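Local coordinates for protein aldehyde dehydrogenase (Staphylococcus aureus, PDB 6K10) that catalyses the NAD-dependent oxidation of 4,4'-diaponeurosporen-4-al to 4,4'-diaponeurosporenoic acid in the biosynthesis of the carotenoid staphyloxanthin, at residues Y56-K61 and L149-A154; A142-S147 and N168-I173; V153-K158 and V172-I177. The protein carries 1 engineered substitution. One frame throughout, in Å; residues are numbered along the deposited sequence.

Contact 1. Residues Y56-K61 and L149-A154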
loop_
_atom_site.group_PDB
_atom_site.type_symbol
_atom_site.label_atom_id
_atom_site.label_comp_id
_atom_site.label_asym_id
_atom_site.label_seq_id
_atom_site.Cartn_x
_atom_site.Cartn_y
_atom_site.Cartn_z
ATOM N N TYR A 56 27.483 -20.685 2.161
ATOM C CA TYR A 56 28.928 -20.641 1.976
ATOM C C TYR A 56 29.314 -21.032 0.555
ATOM O O TYR A 56 30.135 -20.364 -0.083
ATOM C CB TYR A 56 29.608 -21.563 2.985
ATOM C CG TYR A 56 31.112 -21.555 2.890
ATOM C CD1 TYR A 56 31.848 -20.475 3.359
ATOM C CD2 TYR A 56 31.796 -22.621 2.323
ATOM C CE1 TYR A 56 33.223 -20.461 3.273
ATOM C CE2 TYR A 56 33.174 -22.615 2.231
ATOM C CZ TYR A 56 33.882 -21.533 2.708
ATOM O OH TYR A 56 35.255 -21.519 2.621
ATOM N N THR A 57 28.735 -22.118 0.042
ATOM C CA THR A 57 29.131 -22.600 -1.275
ATOM C C THR A 57 28.687 -21.642 -2.375
ATOM O O THR A 57 29.426 -21.410 -3.339
ATOM C CB THR A 57 28.564 -24.001 -1.512
ATOM O OG1 THR A 57 29.072 -24.897 -0.515
ATOM C CG2 THR A 57 28.960 -24.514 -2.889
ATOM N N ASP A 58 27.498 -21.057 -2.239
ATOM C CA ASP A 58 26.941 -20.232 -3.306
ATOM C C ASP A 58 27.414 -18.785 -3.265
ATOM O O ASP A 58 27.567 -18.167 -4.326
ATOM C CB ASP A 58 25.409 -20.264 -3.258
ATOM C CG ASP A 58 24.844 -21.635 -3.576
ATOM O OD1 ASP A 58 25.629 -22.533 -3.948
ATOM O OD2 ASP A 58 23.610 -21.808 -3.471
ATOM N N LEU A 59 27.655 -18.226 -2.077
ATOM C CA LEU A 59 27.978 -16.810 -1.935
ATOM C C LEU A 59 29.275 -16.564 -1.173
ATOM O O LEU A 59 29.616 -15.402 -0.914
ATOM C CB LEU A 59 26.827 -16.075 -1.241
ATOM C CG LEU A 59 25.540 -15.887 -2.047
ATOM C CD1 LEU A 59 24.415 -15.382 -1.157
ATOM C CD2 LEU A 59 25.775 -14.933 -3.204
ATOM N N GLY A 60 30.007 -17.614 -0.808
ATOM C CA GLY A 60 31.187 -17.436 0.023
ATOM C C GLY A 60 30.887 -16.805 1.362
ATOM O O GLY A 60 31.764 -16.165 1.953
ATOM N N LYS A 61 29.664 -16.970 1.859
ATOM C CA LYS A 61 29.217 -16.260 3.050
ATOM C C LYS A 61 29.688 -16.984 4.303
ATOM O O LYS A 61 29.310 -18.136 4.546
ATOM C CB LYS A 61 27.697 -16.122 3.038
ATOM C CG LYS A 61 27.167 -15.091 4.020
ATOM C CD LYS A 61 25.689 -14.822 3.785
ATOM C CE LYS A 61 25.453 -14.255 2.393
ATOM N NZ LYS A 61 24.289 -13.322 2.349
ATOM N N LEU A 149 20.097 -18.621 -9.090
ATOM C CA LEU A 149 21.515 -18.282 -9.115
ATOM C C LEU A 149 22.244 -18.793 -7.881
ATOM O O LEU A 149 23.466 -18.970 -7.924
ATOM C CB LEU A 149 21.707 -16.769 -9.236
ATOM C CG LEU A 149 21.169 -16.098 -10.502
ATOM C CD1 LEU A 149 21.668 -14.664 -10.597
ATOM C CD2 LEU A 149 21.556 -16.891 -11.740
ATOM N N THR A 150 21.525 -19.015 -6.787
ATOM C CA THR A 150 22.057 -19.696 -5.617
ATOM C C THR A 150 21.336 -21.035 -5.494
ATOM O O THR A 150 20.422 -21.183 -4.672
ATOM C CB THR A 150 21.880 -18.841 -4.360
ATOM O OG1 THR A 150 20.520 -18.405 -4.262
ATOM C CG2 THR A 150 22.784 -17.619 -4.430
ATOM N N PRO A 151 21.720 -22.030 -6.301
ATOM C CA PRO A 151 20.893 -23.243 -6.410
ATOM C C PRO A 151 20.954 -24.146 -5.192
ATOM O O PRO A 151 19.981 -24.860 -4.922
ATOM C CB PRO A 151 21.463 -23.936 -7.655
ATOM C CG PRO A 151 22.891 -23.503 -7.689
ATOM C CD PRO A 151 22.926 -22.097 -7.144
ATOM N N ASN A 152 22.068 -24.163 -4.460
ATOM C CA ASN A 152 22.121 -24.977 -3.251
ATOM C C ASN A 152 21.218 -24.401 -2.168
ATOM O O ASN A 152 20.538 -25.148 -1.456
ATOM C CB ASN A 152 23.560 -25.093 -2.755
ATOM C CG ASN A 152 24.422 -25.927 -3.679
ATOM O OD1 ASN A 152 24.251 -27.142 -3.772
ATOM N ND2 ASN A 152 25.347 -25.276 -4.375
ATOM N N VAL A 153 21.187 -23.073 -2.044
ATOM C CA VAL A 153 20.291 -22.436 -1.083
ATOM C C VAL A 153 18.838 -22.705 -1.453
ATOM O O VAL A 153 18.010 -23.030 -0.594
ATOM C CB VAL A 153 20.578 -20.927 -0.998
ATOM C CG1 VAL A 153 19.668 -20.278 0.032
ATOM C CG2 VAL A 153 22.041 -20.682 -0.658
ATOM N N ALA A 154 18.509 -22.572 -2.743
ATOM C CA ALA A 154 17.138 -22.804 -3.188
ATOM C C ALA A 154 16.679 -24.220 -2.862
ATOM O O ALA A 154 15.547 -24.426 -2.408
ATOM C CB ALA A 154 17.022 -22.538 -4.690
HETATM O O HOH W 1 25.823 -19.597 -6.419
#
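Two backbone N-H groups from the opening turn of helix 151-164 grip OD2 of the buried Asp58. Val153 N gives it the sound bond, 3.1 Å to OD2, arriving from above the carboxylate plane. Asn152 N lies as near, 3.0 Å from OD2, but its N-H is bent to 121° and the bond is weak. The second carboxylate oxygen has one partner across the contact, and a nearly straight one: Asn152 ND2 reaches Asp58 OD1 at 2.8 Å with an N-H...O angle of 176°, on the syn lone pair and in the plane of the donating amide. Amide and carboxylate planes are nevertheless turned 34° apart, so the two groups meet obliquely. With both oxygens held, the rotation of the carboxylate is fixed.

At the base of the Asp58 side chain, Thr150 CG2 packs against Asp58 CB at 3.9 Å and touches Leu59 CG at 4.0 Å, so that one methyl touches both residues. Val153 CG2 borders OD2 from the helix side. A water lies within hydrogen-bonding distance of both Asp58 O, at 3.1 Å, and Leu149 O, at 2.9 Å, spanning the main chains.

Thr150 occupies the N-cap position, yet its side chain makes no capping bond; the nearby acceptor comes from the last turn of helix 48-59, just before Gly60 leaves helical geometry with positive phi. An acidic side chain at the N terminus of another helix is a favourable charge-dipole arrangement that would stabilise ionised Asp58, and here it joins helix 48-59 to the connecting helix of a beta-alpha-beta unit.

Contact 2. Residues A142-S147 and N168-I173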
loop_
_atom_site.group_PDB
_atom_site.type_symbol
_atom_site.label_atom_id
_atom_site.label_comp_id
_atom_site.label_asym_id
_atom_site.label_seq_id
_atom_site.Cartn_x
_atom_site.Cartn_y
_atom_site.Cartn_z
ATOM N N ALA A 142 0.933 -19.694 0.667
ATOM C CA ALA A 142 2.043 -19.048 -0.015
ATOM C C ALA A 142 2.706 -19.987 -1.009
ATOM O O ALA A 142 2.789 -21.199 -0.793
ATOM C CB ALA A 142 3.088 -18.537 0.984
ATOM N N ILE A 143 3.185 -19.396 -2.100
ATOM C CA ILE A 143 4.048 -20.053 -3.070
ATOM C C ILE A 143 5.324 -19.230 -3.168
ATOM O O ILE A 143 5.266 -18.004 -3.330
ATOM C CB ILE A 143 3.366 -20.188 -4.445
ATOM C CG1 ILE A 143 2.206 -21.180 -4.362
ATOM C CG2 ILE A 143 4.364 -20.625 -5.502
ATOM C CD1 ILE A 143 1.408 -21.289 -5.637
ATOM N N ILE A 144 6.468 -19.896 -3.055
ATOM C CA ILE A 144 7.768 -19.239 -2.995
ATOM C C ILE A 144 8.539 -19.568 -4.262
ATOM O O ILE A 144 8.592 -20.731 -4.681
ATOM C CB ILE A 144 8.560 -19.672 -1.749
ATOM C CG1 ILE A 144 7.769 -19.374 -0.474
ATOM C CG2 ILE A 144 9.918 -18.987 -1.710
ATOM C CD1 ILE A 144 8.259 -20.149 0.732
ATOM N N LYS A 145 9.137 -18.547 -4.868
ATOM C CA LYS A 145 10.035 -18.724 -6.007
ATOM C C LYS A 145 11.396 -18.158 -5.628
ATOM O O LYS A 145 11.608 -16.933 -5.704
ATOM C CB LYS A 145 9.479 -18.042 -7.257
ATOM C CG LYS A 145 10.170 -18.443 -8.552
ATOM C CD LYS A 145 11.367 -17.554 -8.825
ATOM C CE LYS A 145 12.413 -18.276 -9.641
ATOM N NZ LYS A 145 13.703 -17.536 -9.638
ATOM N N PRO A 146 12.337 -18.992 -5.200
ATOM C CA PRO A 146 13.664 -18.506 -4.822
ATOM C C PRO A 146 14.581 -18.383 -6.033
ATOM O O PRO A 146 14.300 -18.895 -7.118
ATOM C CB PRO A 146 14.163 -19.595 -3.864
ATOM C CG PRO A 146 13.536 -20.842 -4.399
ATOM C CD PRO A 146 12.190 -20.439 -4.964
ATOM N N SER A 147 15.700 -17.695 -5.818
ATOM C CA SER A 147 16.671 -17.488 -6.883
ATOM C C SER A 147 17.352 -18.800 -7.252
ATOM O O SER A 147 17.780 -19.559 -6.377
ATOM C CB SER A 147 17.716 -16.461 -6.454
ATOM O OG SER A 147 18.745 -16.339 -7.422
ATOM N N ASN A 168 0.113 -27.613 -0.393
ATOM C CA ASN A 168 -1.026 -26.729 -0.606
ATOM C C ASN A 168 -1.128 -25.629 0.445
ATOM O O ASN A 168 -2.049 -24.810 0.374
ATOM C CB ASN A 168 -2.325 -27.542 -0.659
ATOM C CG ASN A 168 -2.519 -28.428 0.556
ATOM O OD1 ASN A 168 -2.198 -28.052 1.682
ATOM N N TYR A 169 -0.211 -25.589 1.413
ATOM C CA TYR A 169 -0.117 -24.475 2.350
ATOM C C TYR A 169 1.063 -23.569 2.011
ATOM O O TYR A 169 0.888 -22.364 1.803
ATOM C CB TYR A 169 -0.007 -24.995 3.791
ATOM C CG TYR A 169 0.204 -23.899 4.812
ATOM C CD1 TYR A 169 -0.645 -22.800 4.867
ATOM C CD2 TYR A 169 1.257 -23.958 5.714
ATOM C CE1 TYR A 169 -0.452 -21.792 5.794
ATOM C CE2 TYR A 169 1.457 -22.955 6.646
ATOM C CZ TYR A 169 0.601 -21.875 6.681
ATOM O OH TYR A 169 0.799 -20.877 7.607
ATOM N N ILE A 170 2.268 -24.132 1.956
ATOM C CA ILE A 170 3.461 -23.425 1.508
ATOM C C ILE A 170 4.210 -24.338 0.548
ATOM O O ILE A 170 4.466 -25.504 0.868
ATOM C CB ILE A 170 4.373 -23.014 2.681
ATOM C CG1 ILE A 170 3.624 -22.115 3.667
ATOM C CG2 ILE A 170 5.609 -22.297 2.164
ATOM C CD1 ILE A 170 4.369 -21.889 4.965
ATOM N N GLU A 171 4.552 -23.812 -0.625
ATOM C CA GLU A 171 5.245 -24.580 -1.649
ATOM C C GLU A 171 6.372 -23.738 -2.226
ATOM O O GLU A 171 6.276 -22.510 -2.295
ATOM C CB GLU A 171 4.280 -25.026 -2.761
ATOM C CG GLU A 171 4.921 -25.730 -3.960
ATOM C CD GLU A 171 5.615 -27.036 -3.601
ATOM O OE1 GLU A 171 5.092 -28.104 -3.982
ATOM O OE2 GLU A 171 6.692 -27.001 -2.969
ATOM N N VAL A 172 7.447 -24.411 -2.632
ATOM C CA VAL A 172 8.610 -23.773 -3.237
ATOM C C VAL A 172 8.711 -24.222 -4.687
ATOM O O VAL A 172 8.681 -25.425 -4.975
ATOM C CB VAL A 172 9.901 -24.111 -2.471
ATOM C CG1 VAL A 172 11.110 -23.562 -3.209
ATOM C CG2 VAL A 172 9.833 -23.561 -1.059
ATOM N N ILE A 173 8.843 -23.258 -5.595
ATOM C CA ILE A 173 8.954 -23.514 -7.028
ATOM C C ILE A 173 10.355 -23.115 -7.469
ATOM O O ILE A 173 10.697 -21.927 -7.475
ATOM C CB ILE A 173 7.896 -22.745 -7.829
ATOM C CG1 ILE A 173 6.493 -23.067 -7.318
ATOM C CG2 ILE A 173 8.030 -23.057 -9.311
ATOM C CD1 ILE A 173 6.040 -24.455 -7.652
#
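Ile144 carries much of the packing between two parallel strands, 142-145 and 170-172. Its CB sits by Glu171 O and 4.1 Å from CG2 of Val172, its partner in register. CG1, anti to the carbonyl carbon, passes over Glu171 O, and the extended chi2 of 162° sends CD1 back along the sheet to Ile170 CG2, 3.7 Å away, while CD1 also borders Val172 CG2.

The main chains themselves are joined by four hydrogen bonds. Ala142 N donates to Tyr169 O, and Glu171 N returns to Ala142 O; the two toward the C-terminal end are the shortest, Ile144 N to Glu171 O at 2.7 Å and Ile173 N to Ile144 O at 2.7 Å, the latter almost along the C=O axis. Pairing stops at Pro146, which has no N-H to offer: its CD sits 3.3 Å from Ile173 O, a buried carbonyl with no hydrogen-bond partner. The same CD packs on Val172 CG1 at 3.7 Å. On the other face Ile143 CG2 meets Ile173 CG1, also at 3.7 Å.

Helices 126-138 and 151-164 cover the face bearing Ala142, Ile144, Ile170 and Val172, through residues such as Val128 and Ile161. Helix 10-23 packs on Glu171 and Ile173, and strand 104-118 bonds to the other edge of strand 141-145.

Contact 3. Residues V153-K158 and V172-I177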
loop_
_atom_site.group_PDB
_atom_site.type_symbol
_atom_site.label_atom_id
_atom_site.label_comp_id
_atom_site.label_asym_id
_atom_site.label_seq_id
_atom_site.Cartn_x
_atom_site.Cartn_y
_atom_site.Cartn_z
ATOM N N VAL A 153 21.187 -23.073 -2.044
ATOM C CA VAL A 153 20.291 -22.436 -1.083
ATOM C C VAL A 153 18.838 -22.705 -1.453
ATOM O O VAL A 153 18.010 -23.030 -0.594
ATOM C CB VAL A 153 20.578 -20.927 -0.998
ATOM C CG1 VAL A 153 19.668 -20.278 0.032
ATOM C CG2 VAL A 153 22.041 -20.682 -0.658
ATOM N N ALA A 154 18.509 -22.572 -2.743
ATOM C CA ALA A 154 17.138 -22.804 -3.188
ATOM C C ALA A 154 16.679 -24.220 -2.862
ATOM O O ALA A 154 15.547 -24.426 -2.408
ATOM C CB ALA A 154 17.022 -22.538 -4.690
ATOM N N ARG A 155 17.549 -25.211 -3.080
ATOM C CA ARG A 155 17.186 -26.596 -2.796
ATOM C C ARG A 155 17.012 -26.834 -1.304
ATOM O O ARG A 155 16.102 -27.563 -0.887
ATOM C CB ARG A 155 18.241 -27.551 -3.355
ATOM C CG ARG A 155 17.917 -29.030 -3.139
ATOM C CD ARG A 155 16.474 -29.364 -3.509
ATOM N NE ARG A 155 16.192 -29.137 -4.926
ATOM C CZ ARG A 155 16.697 -29.848 -5.928
ATOM N NH1 ARG A 155 16.348 -29.538 -7.169
ATOM N NH2 ARG A 155 17.530 -30.853 -5.690
ATOM N N VAL A 156 17.913 -26.286 -0.492
ATOM C CA VAL A 156 17.772 -26.417 0.953
ATOM C C VAL A 156 16.454 -25.807 1.404
ATOM O O VAL A 156 15.762 -26.354 2.272
ATOM C CB VAL A 156 18.975 -25.775 1.667
ATOM C CG1 VAL A 156 18.701 -25.635 3.153
ATOM C CG2 VAL A 156 20.229 -26.600 1.429
ATOM N N ILE A 157 16.078 -24.674 0.806
ATOM C CA ILE A 157 14.802 -24.040 1.124
ATOM C C ILE A 157 13.645 -24.947 0.723
ATOM O O ILE A 157 12.685 -25.134 1.481
ATOM C CB ILE A 157 14.710 -22.662 0.440
ATOM C CG1 ILE A 157 15.680 -21.677 1.100
ATOM C CG2 ILE A 157 13.284 -22.134 0.475
ATOM C CD1 ILE A 157 15.660 -20.292 0.482
ATOM N N LYS A 158 13.722 -25.530 -0.476
ATOM C CA LYS A 158 12.660 -26.421 -0.936
ATOM C C LYS A 158 12.551 -27.659 -0.053
ATOM O O LYS A 158 11.444 -28.070 0.316
ATOM C CB LYS A 158 12.907 -26.823 -2.389
ATOM C CG LYS A 158 11.984 -27.919 -2.885
ATOM C CD LYS A 158 11.376 -27.565 -4.228
ATOM C CE LYS A 158 10.375 -28.618 -4.664
ATOM N NZ LYS A 158 8.993 -28.247 -4.257
ATOM N N VAL A 172 7.447 -24.411 -2.632
ATOM C CA VAL A 172 8.610 -23.773 -3.237
ATOM C C VAL A 172 8.711 -24.222 -4.687
ATOM O O VAL A 172 8.681 -25.425 -4.975
ATOM C CB VAL A 172 9.901 -24.111 -2.471
ATOM C CG1 VAL A 172 11.110 -23.562 -3.209
ATOM C CG2 VAL A 172 9.833 -23.561 -1.059
ATOM N N ILE A 173 8.843 -23.258 -5.595
ATOM C CA ILE A 173 8.954 -23.514 -7.028
ATOM C C ILE A 173 10.355 -23.115 -7.469
ATOM O O ILE A 173 10.697 -21.927 -7.475
ATOM C CB ILE A 173 7.896 -22.745 -7.829
ATOM C CG1 ILE A 173 6.493 -23.067 -7.318
ATOM C CG2 ILE A 173 8.030 -23.057 -9.311
ATOM C CD1 ILE A 173 6.040 -24.455 -7.652
ATOM N N GLU A 174 11.159 -24.098 -7.862
ATOM C CA GLU A 174 12.492 -23.837 -8.383
ATOM C C GLU A 174 12.434 -23.537 -9.877
ATOM O O GLU A 174 11.611 -24.091 -10.610
ATOM C CB GLU A 174 13.418 -25.027 -8.139
ATOM C CG GLU A 174 13.899 -25.167 -6.708
ATOM C CD GLU A 174 14.455 -26.549 -6.426
ATOM O OE1 GLU A 174 14.146 -27.482 -7.195
ATOM O OE2 GLU A 174 15.203 -26.702 -5.439
ATOM N N GLY A 175 13.320 -22.658 -10.323
ATOM C CA GLY A 175 13.397 -22.335 -11.730
ATOM C C GLY A 175 13.956 -20.941 -11.943
ATOM O O GLY A 175 14.413 -20.281 -11.012
ATOM N N GLY A 176 13.907 -20.519 -13.204
ATOM C CA GLY A 176 14.406 -19.215 -13.586
ATOM C C GLY A 176 13.304 -18.248 -13.958
ATOM O O GLY A 176 12.217 -18.274 -13.373
ATOM N N ILE A 177 13.572 -17.395 -14.950
ATOM C CA ILE A 177 12.636 -16.330 -15.297
ATOM C C ILE A 177 11.331 -16.894 -15.844
ATOM O O ILE A 177 10.264 -16.292 -15.664
ATOM C CB ILE A 177 13.296 -15.348 -16.288
ATOM C CG1 ILE A 177 12.411 -14.119 -16.507
ATOM C CG2 ILE A 177 13.605 -16.034 -17.612
ATOM C CD1 ILE A 177 12.242 -13.256 -15.280
#
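The turn that leaves the second strand of the beta-alpha-beta unit 141-145, 151-164, 170-172 is fastened here to the unit's own helix. Residues 153-158 form part of that helix, and residues 172-177 lead from the strand toward helix 177-184.

A side-on salt bridge lies at the outer side. Arg155 NE donates to the syn lone pair of Glu174 OE2, at 2.7 Å, while NH1 reaches Glu174 OE1 at 3.0 Å from above the carboxylate plane. Both oxygens lie near the plane of the guanidinium, at its edge, although the two flat groups are tilted 39° to one another. Arg155 starts anti to its backbone N and then bends at chi2 (47°) and chi3 (63°), folding the chain back so that the edge of the guanidinium faces the glutamate, whose chain runs out extended beyond CG.

Deeper in, Lys158 lays its aliphatic part alongside the strand end. Its CB touches Val172 CG1 at 3.8 Å, and Val172 CG2 meets Ile157 CG2 at 4.0 Å, so the two valine branches bear on neighbouring residues of the helix. Further along, Lys158 NZ donates to Val172 O at 2.9 Å, in the carbonyl plane. The ammonium also binds Asn162 and forms a salt bridge with Glu171. Gly175, at backbone angles that call for glycine, then carries the chain on to Gly176, the N-cap residue of the following helix.

Paired bonds fix the carboxylate of Glu174 in both position and rotation, and an arginine so close would favour its ionised form. The acceptors around the Lys158 ammonium, one of them charged, would likewise favour the protonated amine.

From the N terminus, contact 1 closes the longest loop, bringing 149-154 back to the end of helix 48-59 after 87 residues. Within that loop lies strand 141-145, whose second sheet neighbour, strand 170-172, comes after that loop has closed, so contacts 1 and 2 cross along the chain. Contact 3 begins where contact 1 ends, sharing Val153 and Ala154, and finishes on the same stretch as contact 2, sharing Val172 and Ile173. Contacts 2 and 3 close shorter loops, of 20 and 13 residues, and meet through the salt bridge between Glu171 and Lys158. Helix 151-164 is tied at its start to helix 48-59 and farther on to the end of strand 170-172 and the loop after it.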